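Local coordinates for protein acetone carboxylase alpha subunit (PDB 5M45) that forms the alpha subunit of acetone carboxylase, a metal-binding member of the hydantoinase B/oxoprolinase family that assembles with beta and gamma subunits, at residues E521-W527 and D614-N620; V453-E457 and W491-P496; Y95-D100 and I119-I123; G132-K136 and V158-W162. Residues are numbered along the deposited sequence.

In the fold
Contacts 1 and 2 lie side by side, their centres about 12 Å apart: contact 1 pairs two neighbouring inner strands of a five-stranded antiparallel sheet, and contact 2 sets strand 450-454 against helix 488-494. Salt bridges from Arg524 to Glu457 and Glu495 join them. Both are buried, yet the first is tied by backbone hydrogen bonds, the second by side-chain packing and two bridging waters. Contacts 3 and 4, about 12 Å between centres, lie on the seven-stranded sheet; contact 3 uses helix 111-124, contact 4 the loop that follows it. Contact 3 is buried and carries a ligand-facing salt bridge; contact 4 is partly open to solvent and rests on apolar and ring packing.

Contact 1: residues E521-W527 and D614-N620; sequences ESLRMVW and DYDLYLN
Strand 521-526 runs antiparallel to 617-620, the axes 4.8 Å apart at 156°. Glu521 CA lies 3.2 Å from Asn620 O, and its carboxylate pairs with Lys505. Ser522 and Asn620 form a hydrogen-bonded pair: Ser522 N to Asn620 O and Asn620 N to Ser522 O, both 2.9 Å. Leu523 (t, p) faces Leu619 in a non-hydrogen-bonded pair, CA-CA 4.8 Å. Arg524 N to Tyr618 O (2.9 Å) and Tyr618 N to Arg524 O (3.0 Å) make the next. The Arg524 side chain (m, m) curls back: NE donates to Ser522 OG (2.9 Å), which also hydrogen-bonds Glu457, leaving NH2 and NH1 for salt bridges with Glu457 and Glu495. These are neighbouring inner strands of a five-stranded antiparallel sheet, between 497-504 and 559-563. Met525 pairs with Leu617, its SD 3.8 Å from Tyr615 CD1, an oblique Met-aromatic contact. At Val526 a beta bulge shifts the register: Val526 N donates to Asp616 O (2.9 Å) and Val526 O accepts from Tyr615 N (3.0 Å), Tyr615 having phi/psi 82/-4°. Trp527 turns its six-membered ring edge to the Tyr615 face, an offset edge-to-face pair (centroids 5.6 Å apart, planes 82°); NE1 bonds an acidic side chain of the beta subunit.

Contact 2: residues V453-E457 and W491-P496; sequences VNSFE and WELAEP
Two segments meet here without a direct hydrogen bond between them: one from strand 450-454 into an ST turn, the other from the C-terminal part of helix 488-494. Val453, chi1 -58° (m), points toward the second segment; its CG1 sits 3.7 Å from Glu495 CG and 4.1 Å from Pro496 CD, where the CA atoms of Val453 and Glu495 are 6.2 Å apart. Trp491 (chi1 m, chi2 123°) points back toward 453-457, bringing CH2 to 3.6 Å from Phe456 N and 4.0 Å from Phe456 CB. The ring's NE1 is satisfied by Met485 O. Phe456 has an off-well chi1 of -94°, and its side chain lies about 5 Å (nearest atoms) from a bound manganese ion, so the junction borders a metal-containing region of this hydantoinase B/oxoprolinase-family subunit. Ser455 in the t rotamer closes the ST turn, OG accepting from Glu457 N at 3.1 Å. Glu495 (m, t) reaches across with OE1 to two waters: one, 2.9 Å from Glu495 OE1, accepts from Asn454 N at 3.0 Å; the other is 2.7 Å from both Glu495 OE1 and Ser455 OG. Glu495 OE2 makes a salt bridge with Arg524, which also holds Glu457.

Contact 3: residues Y95-D100 and I119-I123; sequences YNAAGD and IKYMI. With AE4 (3,6,9,12,15-pentaoxaheptadecan-1-ol), chain P.
Helix 111-124 packs here against the turn joining strands 90-95 and 101-104. That connection is a type I turn from Asn96 to Gly99, closed by Gly99 N to Asn96 O at 3.0 Å, with Asn96 OD1 also accepting from Asp100 N (3.2 Å). Ile119 (m, t) points at it: CD1 lies over the Tyr95 ring face, 4.1 Å from the centroid, a CH-pi contact, and CG2 is 3.8 Å from Gly99 CA. Gly99 has positive phi (80°), and a CB there would come within 3.1 Å of Ile119 CG2, so both torsion and space favour glycine. Lys120 extends (m, t, t, t) past the turn, CG 3.7 Å from Ala98 O and CE 3.4 Å from Gly99 O. One helical turn on, Ile123 (m, t) sets CD1 3.7 Å from Ala98 O. Lys120 NZ forms a salt bridge with Asp100 OD1 at 3.0 Å and donates to AE4 O19 at 2.9 Å; Asp100 is also held by Tyr41 and Tyr376. The buried ammonium is thus charge-balanced while facing the bound polyether.

Contact 4: residues G132-K136 and V158-W162; sequences GVHDK and VPIFW
Apolar packing comes first. Val133, chi1 177° (t), sets CG1 3.9 Å from Pro159 CB. Apart from this, the proline ring makes a close CH-to-carbonyl approach, Pro159 CG lying 3.6 Å from His134 O. Ring contacts follow, around Phe161 (chi1 -79°, m; chi2 78°), whose CA-to-CB bond points toward the loop. Asp135 N sits over one face, 3.4 Å from Phe161 CE1, and Asp135 CB makes a CH-pi contact there, 4.1 Å from the centroid and 24° off the normal; Val133 O lies at the ring edge, 3.6 Å from Phe161 CZ. Asp135 and Phe161 are the nearest backbone pair, CA-CA 6.2 Å. In place of any direct hydrogen bond there is a water bridge: one molecule accepts from Lys136 N (3.0 Å) and donates to Pro159 O (2.8 Å). In the seven-stranded antiparallel sheet, strand 153-162 pairs with 165-175; Val158 and Ile160 pack on helix 227-255, while the loop, leading from helix 111-124 to strand 138-141, covers Pro159 and Phe161.

Contact 1: residues E521-W527 and D614-N620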
loop_
_atom_site.group_PDB
_atom_site.type_symbol
_atom_site.label_atom_id
_atom_site.label_comp_id
_atom_site.label_asym_id
_atom_site.label_seq_id
_atom_site.Cartn_x
_atom_site.Cartn_y
_atom_site.Cartn_z
ATOM N N GLU A 521 22.469 26.131 -8.416
ATOM C CA GLU A 521 21.056 26.303 -8.697
ATOM C C GLU A 521 20.781 26.055 -10.168
ATOM O O GLU A 521 21.655 26.259 -11.025
ATOM C CB GLU A 521 20.554 27.698 -8.289
ATOM C CG GLU A 521 21.239 28.827 -9.019
ATOM C CD GLU A 521 21.029 30.201 -8.398
ATOM O OE1 GLU A 521 21.963 31.073 -8.463
ATOM O OE2 GLU A 521 19.924 30.446 -7.849
ATOM N N SER A 522 19.560 25.599 -10.444
ATOM C CA SER A 522 19.078 25.458 -11.819
ATOM C C SER A 522 17.672 26.058 -11.942
ATOM O O SER A 522 16.844 25.863 -11.052
ATOM C CB SER A 522 19.078 23.975 -12.260
ATOM O OG SER A 522 18.240 23.126 -11.462
ATOM N N LEU A 523 17.417 26.791 -13.046
ATOM C CA LEU A 523 16.090 27.295 -13.351
ATOM C C LEU A 523 15.476 26.357 -14.376
ATOM O O LEU A 523 16.056 26.150 -15.457
ATOM C CB LEU A 523 16.143 28.720 -13.950
ATOM C CG LEU A 523 14.805 29.391 -14.298
ATOM C CD1 LEU A 523 13.904 29.443 -13.106
ATOM C CD2 LEU A 523 14.965 30.795 -14.863
ATOM N N ARG A 524 14.298 25.829 -14.046
ATOM C CA ARG A 524 13.524 24.945 -14.939
ATOM C C ARG A 524 12.266 25.634 -15.488
ATOM O O ARG A 524 11.589 26.379 -14.761
ATOM C CB ARG A 524 13.086 23.679 -14.225
ATOM C CG ARG A 524 14.143 23.027 -13.320
ATOM C CD ARG A 524 15.483 22.759 -13.990
ATOM N NE ARG A 524 16.213 21.850 -13.125
ATOM C CZ ARG A 524 16.098 20.517 -13.105
ATOM N NH1 ARG A 524 15.337 19.868 -13.960
ATOM N NH2 ARG A 524 16.768 19.821 -12.186
ATOM N N MET A 525 11.962 25.337 -16.742
ATOM C CA MET A 525 10.694 25.704 -17.371
ATOM C C MET A 525 9.935 24.422 -17.689
ATOM O O MET A 525 10.490 23.501 -18.283
ATOM C CB MET A 525 10.910 26.516 -18.652
ATOM C CG MET A 525 9.616 27.140 -19.190
ATOM S SD MET A 525 9.764 28.302 -20.604
ATOM C CE MET A 525 10.017 27.101 -21.904
ATOM N N VAL A 526 8.658 24.364 -17.317
ATOM C CA VAL A 526 7.807 23.192 -17.639
ATOM C C VAL A 526 7.602 23.115 -19.165
ATOM O O VAL A 526 7.318 24.124 -19.827
ATOM C CB VAL A 526 6.482 23.264 -16.867
ATOM C CG1 VAL A 526 5.586 22.070 -17.182
ATOM C CG2 VAL A 526 6.738 23.297 -15.345
ATOM N N TRP A 527 7.755 21.916 -19.735
ATOM C CA TRP A 527 7.739 21.743 -21.183
ATOM C C TRP A 527 7.360 20.300 -21.622
ATOM O O TRP A 527 8.060 19.331 -21.277
ATOM C CB TRP A 527 9.116 22.121 -21.762
ATOM C CG TRP A 527 9.174 21.967 -23.251
ATOM C CD1 TRP A 527 9.779 20.964 -23.975
ATOM C CD2 TRP A 527 8.542 22.823 -24.192
ATOM N NE1 TRP A 527 9.560 21.165 -25.322
ATOM C CE2 TRP A 527 8.793 22.290 -25.481
ATOM C CE3 TRP A 527 7.740 23.964 -24.068
ATOM C CZ2 TRP A 527 8.320 22.901 -26.645
ATOM C CZ3 TRP A 527 7.270 24.581 -25.219
ATOM C CH2 TRP A 527 7.531 24.022 -26.504
ATOM N N ASP A 614 2.861 24.118 -18.793
ATOM C CA ASP A 614 3.936 24.503 -19.701
ATOM C C ASP A 614 4.156 26.025 -19.663
ATOM O O ASP A 614 3.187 26.809 -19.615
ATOM C CB ASP A 614 3.675 24.054 -21.141
ATOM C CG ASP A 614 4.049 22.590 -21.416
ATOM O OD1 ASP A 614 4.257 21.786 -20.458
ATOM O OD2 ASP A 614 4.095 22.224 -22.646
ATOM N N TYR A 615 5.444 26.397 -19.652
ATOM C CA TYR A 615 5.979 27.766 -19.559
ATOM C C TYR A 615 6.055 28.354 -18.118
ATOM O O TYR A 615 6.584 29.447 -17.936
ATOM C CB TYR A 615 5.298 28.747 -20.549
ATOM C CG TYR A 615 5.482 28.375 -22.009
ATOM C CD1 TYR A 615 6.602 28.766 -22.707
ATOM C CD2 TYR A 615 4.473 27.702 -22.719
ATOM C CE1 TYR A 615 6.760 28.493 -24.054
ATOM C CE2 TYR A 615 4.599 27.401 -24.075
ATOM C CZ TYR A 615 5.759 27.805 -24.739
ATOM O OH TYR A 615 5.954 27.543 -26.077
ATOM N N ASP A 616 5.572 27.627 -17.118
ATOM C CA ASP A 616 5.798 27.967 -15.698
ATOM C C ASP A 616 7.262 27.686 -15.290
ATOM O O ASP A 616 7.968 26.876 -15.949
ATOM C CB ASP A 616 4.834 27.208 -14.765
ATOM C CG ASP A 616 3.372 27.669 -14.864
ATOM O OD1 ASP A 616 3.039 28.645 -15.580
ATOM O OD2 ASP A 616 2.518 27.031 -14.170
ATOM N N LEU A 617 7.711 28.366 -14.218
ATOM C CA LEU A 617 9.104 28.288 -13.751
ATOM C C LEU A 617 9.216 27.724 -12.346
ATOM O O LEU A 617 8.351 27.964 -11.515
ATOM C CB LEU A 617 9.749 29.670 -13.764
ATOM C CG LEU A 617 9.908 30.383 -15.110
ATOM C CD1 LEU A 617 10.494 31.771 -14.888
ATOM C CD2 LEU A 617 10.755 29.588 -16.092
ATOM N N TYR A 618 10.304 27.000 -12.103
ATOM C CA TYR A 618 10.639 26.396 -10.791
ATOM C C TYR A 618 12.152 26.544 -10.585
ATOM O O TYR A 618 12.934 26.143 -11.468
ATOM C CB TYR A 618 10.225 24.903 -10.816
ATOM C CG TYR A 618 10.424 24.062 -9.544
ATOM C CD1 TYR A 618 11.705 23.731 -9.061
ATOM C CD2 TYR A 618 9.314 23.525 -8.855
ATOM C CE1 TYR A 618 11.878 22.950 -7.929
ATOM C CE2 TYR A 618 9.486 22.746 -7.717
ATOM C CZ TYR A 618 10.770 22.449 -7.262
ATOM O OH TYR A 618 10.967 21.647 -6.133
ATOM N N LEU A 619 12.560 27.129 -9.436
ATOM C CA LEU A 619 14.001 27.233 -9.067
ATOM C C LEU A 619 14.423 26.067 -8.173
ATOM O O LEU A 619 13.896 25.933 -7.081
ATOM C CB LEU A 619 14.302 28.571 -8.367
ATOM C CG LEU A 619 15.752 28.792 -7.909
ATOM C CD1 LEU A 619 16.664 28.933 -9.109
ATOM C CD2 LEU A 619 15.897 30.027 -7.012
ATOM N N ASN A 620 15.361 25.242 -8.630
ATOM C CA ASN A 620 16.006 24.197 -7.813
ATOM C C ASN A 620 17.309 24.715 -7.190
ATOM O O ASN A 620 18.278 25.011 -7.905
ATOM C CB ASN A 620 16.309 22.935 -8.659
ATOM C CG ASN A 620 16.334 21.655 -7.824
ATOM O OD1 ASN A 620 15.663 21.564 -6.820
ATOM N ND2 ASN A 620 17.120 20.663 -8.251
#

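Contact 2: residues V453-E457 and W491-P496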
loop_
_atom_site.group_PDB
_atom_site.type_symbol
_atom_site.label_atom_id
_atom_site.label_comp_id
_atom_site.label_asym_id
_atom_site.label_seq_id
_atom_site.Cartn_x
_atom_site.Cartn_y
_atom_site.Cartn_z
ATOM N N VAL A 453 8.836 12.645 -11.002
ATOM C CA VAL A 453 10.236 13.093 -11.031
ATOM C C VAL A 453 10.791 13.270 -9.596
ATOM O O VAL A 453 10.022 13.492 -8.629
ATOM C CB VAL A 453 10.443 14.380 -11.860
ATOM C CG1 VAL A 453 9.958 14.166 -13.282
ATOM C CG2 VAL A 453 9.720 15.604 -11.288
ATOM N N ASN A 454 12.111 13.134 -9.490
ATOM C CA ASN A 454 12.822 13.315 -8.235
ATOM C C ASN A 454 14.293 13.586 -8.558
ATOM O O ASN A 454 15.081 12.650 -8.685
ATOM C CB ASN A 454 12.682 12.095 -7.323
ATOM C CG ASN A 454 13.179 12.373 -5.897
ATOM O OD1 ASN A 454 12.395 12.639 -5.003
ATOM N ND2 ASN A 454 14.498 12.297 -5.690
ATOM N N SER A 455 14.654 14.863 -8.706
ATOM C CA SER A 455 15.990 15.221 -9.157
ATOM C C SER A 455 17.049 14.917 -8.098
ATOM O O SER A 455 16.892 15.317 -6.896
ATOM C CB SER A 455 16.090 16.719 -9.491
ATOM O OG SER A 455 17.414 17.036 -9.854
ATOM N N PHE A 456 18.141 14.282 -8.546
ATOM C CA PHE A 456 19.332 14.047 -7.703
ATOM C C PHE A 456 20.457 15.098 -7.940
ATOM O O PHE A 456 21.633 14.839 -7.658
ATOM C CB PHE A 456 19.829 12.584 -7.829
ATOM C CG PHE A 456 19.268 11.660 -6.760
ATOM C CD1 PHE A 456 17.941 11.263 -6.787
ATOM C CD2 PHE A 456 20.084 11.162 -5.731
ATOM C CE1 PHE A 456 17.424 10.430 -5.811
ATOM C CE2 PHE A 456 19.575 10.356 -4.764
ATOM C CZ PHE A 456 18.249 9.959 -4.798
ATOM N N GLU A 457 20.076 16.316 -8.338
ATOM C CA GLU A 457 21.007 17.451 -8.331
ATOM C C GLU A 457 21.543 17.669 -6.902
ATOM O O GLU A 457 22.683 18.076 -6.785
ATOM C CB GLU A 457 20.369 18.751 -8.896
ATOM C CG GLU A 457 20.318 18.753 -10.424
ATOM C CD GLU A 457 19.918 20.078 -11.056
ATOM O OE1 GLU A 457 19.133 20.874 -10.478
ATOM O OE2 GLU A 457 20.423 20.319 -12.189
ATOM N N TRP A 491 18.881 14.355 -17.658
ATOM C CA TRP A 491 17.690 14.744 -16.874
ATOM C C TRP A 491 16.497 15.128 -17.789
ATOM O O TRP A 491 15.350 14.771 -17.489
ATOM C CB TRP A 491 17.972 15.860 -15.872
ATOM C CG TRP A 491 18.829 15.436 -14.686
ATOM C CD1 TRP A 491 20.007 15.977 -14.302
ATOM C CD2 TRP A 491 18.524 14.413 -13.748
ATOM N NE1 TRP A 491 20.484 15.334 -13.180
ATOM C CE2 TRP A 491 19.603 14.344 -12.840
ATOM C CE3 TRP A 491 17.462 13.499 -13.619
ATOM C CZ2 TRP A 491 19.622 13.443 -11.760
ATOM C CZ3 TRP A 491 17.483 12.594 -12.575
ATOM C CH2 TRP A 491 18.570 12.573 -11.643
ATOM N N GLU A 492 16.791 15.763 -18.927
ATOM C CA GLU A 492 15.735 16.140 -19.882
ATOM C C GLU A 492 15.038 14.952 -20.554
ATOM O O GLU A 492 13.922 15.112 -21.026
ATOM C CB GLU A 492 16.229 17.187 -20.913
ATOM C CG GLU A 492 16.386 18.581 -20.288
ATOM C CD GLU A 492 16.622 19.720 -21.274
ATOM O OE1 GLU A 492 16.565 19.541 -22.534
ATOM O OE2 GLU A 492 16.892 20.853 -20.777
ATOM N N LEU A 493 15.679 13.768 -20.593
ATOM C CA LEU A 493 15.035 12.536 -21.045
ATOM C C LEU A 493 14.092 11.917 -20.006
ATOM O O LEU A 493 13.235 11.088 -20.353
ATOM C CB LEU A 493 16.064 11.454 -21.383
ATOM C CG LEU A 493 17.160 11.706 -22.413
ATOM C CD1 LEU A 493 17.978 10.415 -22.549
ATOM C CD2 LEU A 493 16.611 12.138 -23.778
ATOM N N ALA A 494 14.299 12.266 -18.734
ATOM C CA ALA A 494 13.546 11.688 -17.619
ATOM C C ALA A 494 12.572 12.653 -16.924
ATOM O O ALA A 494 11.947 12.237 -15.918
ATOM C CB ALA A 494 14.537 11.131 -16.595
ATOM N N GLU A 495 12.427 13.886 -17.419
ATOM C CA GLU A 495 11.544 14.920 -16.804
ATOM C C GLU A 495 10.956 15.784 -17.924
ATOM O O GLU A 495 11.707 16.159 -18.819
ATOM C CB GLU A 495 12.349 15.853 -15.855
ATOM C CG GLU A 495 13.227 15.173 -14.801
ATOM C CD GLU A 495 14.244 16.091 -14.104
ATOM O OE1 GLU A 495 14.759 15.738 -13.004
ATOM O OE2 GLU A 495 14.578 17.176 -14.664
ATOM N N PRO A 496 9.660 16.165 -17.854
ATOM C CA PRO A 496 9.060 17.089 -18.841
ATOM C C PRO A 496 9.339 18.548 -18.456
ATOM O O PRO A 496 8.421 19.323 -18.172
ATOM C CB PRO A 496 7.573 16.734 -18.775
ATOM C CG PRO A 496 7.373 16.400 -17.333
ATOM C CD PRO A 496 8.640 15.678 -16.905
HETATM O O HOH W 1 13.906 13.195 -11.934
HETATM O O HOH W 2 17.098 16.986 -12.530
#

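Contact 3: residues Y95-D100 and I119-I123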
loop_
_atom_site.group_PDB
_atom_site.type_symbol
_atom_site.label_atom_id
_atom_site.label_comp_id
_atom_site.label_asym_id
_atom_site.label_seq_id
_atom_site.Cartn_x
_atom_site.Cartn_y
_atom_site.Cartn_z
ATOM N N TYR A 95 27.410 -10.649 2.984
ATOM C CA TYR A 95 27.189 -10.936 4.413
ATOM C C TYR A 95 27.574 -12.375 4.795
ATOM O O TYR A 95 27.477 -13.297 3.972
ATOM C CB TYR A 95 25.696 -10.711 4.800
ATOM C CG TYR A 95 25.226 -9.294 4.570
ATOM C CD1 TYR A 95 24.741 -8.898 3.325
ATOM C CD2 TYR A 95 25.259 -8.342 5.596
ATOM C CE1 TYR A 95 24.309 -7.585 3.099
ATOM C CE2 TYR A 95 24.844 -7.034 5.362
ATOM C CZ TYR A 95 24.354 -6.673 4.098
ATOM O OH TYR A 95 23.974 -5.364 3.825
ATOM N N ASN A 96 28.009 -12.564 6.045
ATOM C CA ASN A 96 28.136 -13.901 6.638
ATOM C C ASN A 96 26.734 -14.440 7.061
ATOM O O ASN A 96 25.746 -13.738 6.944
ATOM C CB ASN A 96 29.203 -13.914 7.764
ATOM C CG ASN A 96 28.787 -13.177 9.027
ATOM O OD1 ASN A 96 27.602 -13.038 9.355
ATOM N ND2 ASN A 96 29.803 -12.722 9.784
ATOM N N ALA A 97 26.659 -15.698 7.496
ATOM C CA ALA A 97 25.386 -16.353 7.816
ATOM C C ALA A 97 24.572 -15.634 8.880
ATOM O O ALA A 97 23.331 -15.682 8.852
ATOM C CB ALA A 97 25.609 -17.794 8.207
ATOM N N ALA A 98 25.248 -14.943 9.800
ATOM C CA ALA A 98 24.582 -14.182 10.872
ATOM C C ALA A 98 24.075 -12.801 10.450
ATOM O O ALA A 98 23.568 -12.052 11.298
ATOM C CB ALA A 98 25.513 -14.046 12.079
ATOM N N GLY A 99 24.221 -12.441 9.174
ATOM C CA GLY A 99 23.818 -11.119 8.676
ATOM C C GLY A 99 24.774 -9.947 8.922
ATOM O O GLY A 99 24.388 -8.797 8.755
ATOM N N ASP A 100 26.012 -10.227 9.334
ATOM C CA ASP A 100 27.036 -9.200 9.450
ATOM C C ASP A 100 27.828 -9.036 8.137
ATOM O O ASP A 100 28.250 -10.016 7.546
ATOM C CB ASP A 100 27.979 -9.544 10.594
ATOM C CG ASP A 100 27.268 -9.524 11.951
ATOM O OD1 ASP A 100 26.743 -8.419 12.288
ATOM O OD2 ASP A 100 27.270 -10.543 12.668
ATOM N N ILE A 119 18.041 -8.981 7.281
ATOM C CA ILE A 119 18.439 -10.386 7.430
ATOM C C ILE A 119 18.269 -10.830 8.916
ATOM O O ILE A 119 17.705 -11.893 9.187
ATOM C CB ILE A 119 19.890 -10.611 6.957
ATOM C CG1 ILE A 119 19.997 -10.480 5.438
ATOM C CG2 ILE A 119 20.397 -11.999 7.366
ATOM C CD1 ILE A 119 21.394 -10.182 4.908
ATOM N N LYS A 120 18.708 -9.988 9.856
ATOM C CA LYS A 120 18.592 -10.337 11.271
ATOM C C LYS A 120 17.113 -10.439 11.740
ATOM O O LYS A 120 16.787 -11.272 12.601
ATOM C CB LYS A 120 19.412 -9.370 12.142
ATOM C CG LYS A 120 20.914 -9.504 11.918
ATOM C CD LYS A 120 21.724 -8.301 12.406
ATOM C CE LYS A 120 23.138 -8.344 11.857
ATOM N NZ LYS A 120 23.982 -7.231 12.322
ATOM N N TYR A 121 16.221 -9.614 11.176
ATOM C CA TYR A 121 14.787 -9.754 11.432
ATOM C C TYR A 121 14.266 -11.158 10.994
ATOM O O TYR A 121 13.489 -11.803 11.714
ATOM C CB TYR A 121 13.980 -8.634 10.745
ATOM C CG TYR A 121 12.497 -8.630 11.088
ATOM C CD1 TYR A 121 12.032 -7.979 12.232
ATOM C CD2 TYR A 121 11.565 -9.292 10.298
ATOM C CE1 TYR A 121 10.679 -7.965 12.556
ATOM C CE2 TYR A 121 10.195 -9.279 10.610
ATOM C CZ TYR A 121 9.757 -8.625 11.737
ATOM O OH TYR A 121 8.441 -8.614 12.080
ATOM N N MET A 122 14.663 -11.599 9.810
ATOM C CA MET A 122 14.338 -12.966 9.337
ATOM C C MET A 122 14.875 -14.045 10.265
ATOM O O MET A 122 14.178 -15.029 10.580
ATOM C CB MET A 122 14.809 -13.201 7.874
ATOM C CG MET A 122 14.113 -12.300 6.833
ATOM S SD MET A 122 14.377 -12.757 5.103
ATOM C CE MET A 122 15.954 -12.031 4.737
ATOM N N ILE A 123 16.095 -13.865 10.724
ATOM C CA ILE A 123 16.727 -14.801 11.674
ATOM C C ILE A 123 15.893 -14.881 12.963
ATOM O O ILE A 123 15.478 -15.958 13.390
ATOM C CB ILE A 123 18.188 -14.384 11.973
ATOM C CG1 ILE A 123 19.029 -14.531 10.703
ATOM C CG2 ILE A 123 18.764 -15.237 13.111
ATOM C CD1 ILE A 123 20.475 -14.095 10.821
HETATM C C2 AE4 P . 26.968 -3.597 25.349
HETATM C C3 AE4 P . 26.306 -4.836 24.750
HETATM O O4 AE4 P . 27.144 -5.371 23.720
HETATM C C5 AE4 P . 26.905 -6.744 23.374
HETATM C C6 AE4 P . 27.283 -7.005 21.911
HETATM O O7 AE4 P . 26.136 -7.224 21.075
HETATM C C8 AE4 P . 25.382 -6.026 20.838
HETATM C C9 AE4 P . 24.149 -6.364 20.019
HETATM C C11 AE4 P . 24.139 -4.857 18.141
HETATM O O10 AE4 P . 24.439 -6.159 18.636
HETATM C C12 AE4 P . 25.307 -4.368 17.302
HETATM O O13 AE4 P . 25.187 -4.831 15.956
HETATM C C14 AE4 P . 25.863 -3.981 15.038
HETATM C C15 AE4 P . 25.878 -4.619 13.653
HETATM O O16 AE4 P . 24.563 -4.533 13.105
HETATM C C17 AE4 P . 24.369 -3.452 12.201
HETATM C C18 AE4 P . 22.990 -3.620 11.574
HETATM O O19 AE4 P . 22.907 -4.905 10.916
#

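Contact 4: residues G132-K136 and V158-W162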
loop_
_atom_site.group_PDB
_atom_site.type_symbol
_atom_site.label_atom_id
_atom_site.label_comp_id
_atom_site.label_asym_id
_atom_site.label_seq_id
_atom_site.Cartn_x
_atom_site.Cartn_y
_atom_site.Cartn_z
ATOM N N GLY A 132 10.462 -20.505 4.950
ATOM C CA GLY A 132 11.650 -21.262 4.549
ATOM C C GLY A 132 12.675 -20.407 3.832
ATOM O O GLY A 132 12.309 -19.432 3.148
ATOM N N VAL A 133 13.960 -20.766 3.969
ATOM C CA VAL A 133 15.060 -20.084 3.271
ATOM C C VAL A 133 15.790 -21.138 2.463
ATOM O O VAL A 133 16.515 -21.982 3.030
ATOM C CB VAL A 133 16.036 -19.385 4.260
ATOM C CG1 VAL A 133 17.225 -18.748 3.527
ATOM C CG2 VAL A 133 15.293 -18.350 5.099
ATOM N N HIS A 134 15.552 -21.124 1.145
ATOM C CA HIS A 134 16.012 -22.174 0.240
ATOM C C HIS A 134 16.972 -21.640 -0.817
ATOM O O HIS A 134 16.889 -20.476 -1.242
ATOM C CB HIS A 134 14.848 -22.876 -0.442
ATOM C CG HIS A 134 13.791 -23.373 0.492
ATOM N ND1 HIS A 134 12.451 -23.105 0.304
ATOM C CD2 HIS A 134 13.870 -24.141 1.607
ATOM C CE1 HIS A 134 11.743 -23.690 1.263
ATOM N NE2 HIS A 134 12.577 -24.338 2.059
ATOM N N ASP A 135 17.865 -22.510 -1.255
ATOM C CA ASP A 135 18.797 -22.196 -2.346
ATOM C C ASP A 135 17.967 -21.740 -3.572
ATOM O O ASP A 135 16.945 -22.347 -3.895
ATOM C CB ASP A 135 19.655 -23.434 -2.664
ATOM C CG ASP A 135 20.759 -23.160 -3.664
ATOM O OD1 ASP A 135 21.209 -22.025 -3.809
ATOM O OD2 ASP A 135 21.195 -24.121 -4.327
ATOM N N LYS A 136 18.407 -20.622 -4.168
ATOM C CA LYS A 136 17.778 -19.954 -5.337
ATOM C C LYS A 136 16.502 -19.129 -5.034
ATOM O O LYS A 136 15.824 -18.660 -5.956
ATOM C CB LYS A 136 17.551 -20.937 -6.482
ATOM C CG LYS A 136 18.798 -21.686 -6.923
ATOM C CD LYS A 136 18.456 -22.408 -8.225
ATOM C CE LYS A 136 19.552 -23.365 -8.623
ATOM N NZ LYS A 136 20.819 -22.612 -8.859
ATOM N N VAL A 158 19.459 -12.419 -1.425
ATOM C CA VAL A 158 19.568 -13.806 -1.915
ATOM C C VAL A 158 20.510 -14.586 -0.953
ATOM O O VAL A 158 21.643 -14.145 -0.713
ATOM C CB VAL A 158 20.143 -13.835 -3.343
ATOM C CG1 VAL A 158 20.391 -15.256 -3.792
ATOM C CG2 VAL A 158 19.200 -13.103 -4.295
ATOM N N PRO A 159 20.064 -15.751 -0.439
ATOM C CA PRO A 159 20.966 -16.585 0.366
ATOM C C PRO A 159 21.992 -17.294 -0.509
ATOM O O PRO A 159 21.733 -17.551 -1.704
ATOM C CB PRO A 159 20.024 -17.594 1.041
ATOM C CG PRO A 159 18.921 -17.765 0.035
ATOM C CD PRO A 159 18.739 -16.384 -0.589
ATOM N N ILE A 160 23.153 -17.562 0.077
ATOM C CA ILE A 160 24.248 -18.285 -0.593
ATOM C C ILE A 160 24.487 -19.631 0.087
ATOM O O ILE A 160 24.705 -19.684 1.300
ATOM C CB ILE A 160 25.554 -17.440 -0.583
ATOM C CG1 ILE A 160 25.283 -16.064 -1.213
ATOM C CG2 ILE A 160 26.669 -18.193 -1.295
ATOM C CD1 ILE A 160 26.418 -15.047 -1.104
ATOM N N PHE A 161 24.457 -20.708 -0.700
ATOM C CA PHE A 161 24.588 -22.100 -0.237
ATOM C C PHE A 161 25.870 -22.763 -0.779
ATOM O O PHE A 161 26.358 -22.419 -1.841
ATOM C CB PHE A 161 23.338 -22.924 -0.650
ATOM C CG PHE A 161 22.130 -22.707 0.254
ATOM C CD1 PHE A 161 21.352 -21.575 0.140
ATOM C CD2 PHE A 161 21.771 -23.676 1.190
ATOM C CE1 PHE A 161 20.220 -21.390 0.953
ATOM C CE2 PHE A 161 20.677 -23.483 2.021
ATOM C CZ PHE A 161 19.883 -22.353 1.894
ATOM N N TRP A 162 26.434 -23.671 -0.002
ATOM C CA TRP A 162 27.563 -24.498 -0.407
ATOM C C TRP A 162 27.274 -25.919 0.084
ATOM O O TRP A 162 27.098 -26.150 1.284
ATOM C CB TRP A 162 28.903 -23.999 0.162
ATOM C CG TRP A 162 30.067 -24.866 -0.282
ATOM C CD1 TRP A 162 30.772 -25.778 0.494
ATOM C CD2 TRP A 162 30.646 -24.937 -1.583
ATOM N NE1 TRP A 162 31.734 -26.404 -0.265
ATOM C CE2 TRP A 162 31.681 -25.906 -1.538
ATOM C CE3 TRP A 162 30.395 -24.276 -2.779
ATOM C CZ2 TRP A 162 32.460 -26.217 -2.645
ATOM C CZ3 TRP A 162 31.192 -24.604 -3.898
ATOM C CH2 TRP A 162 32.211 -25.543 -3.811
HETATM O O HOH W 3 20.848 -18.980 -3.894
#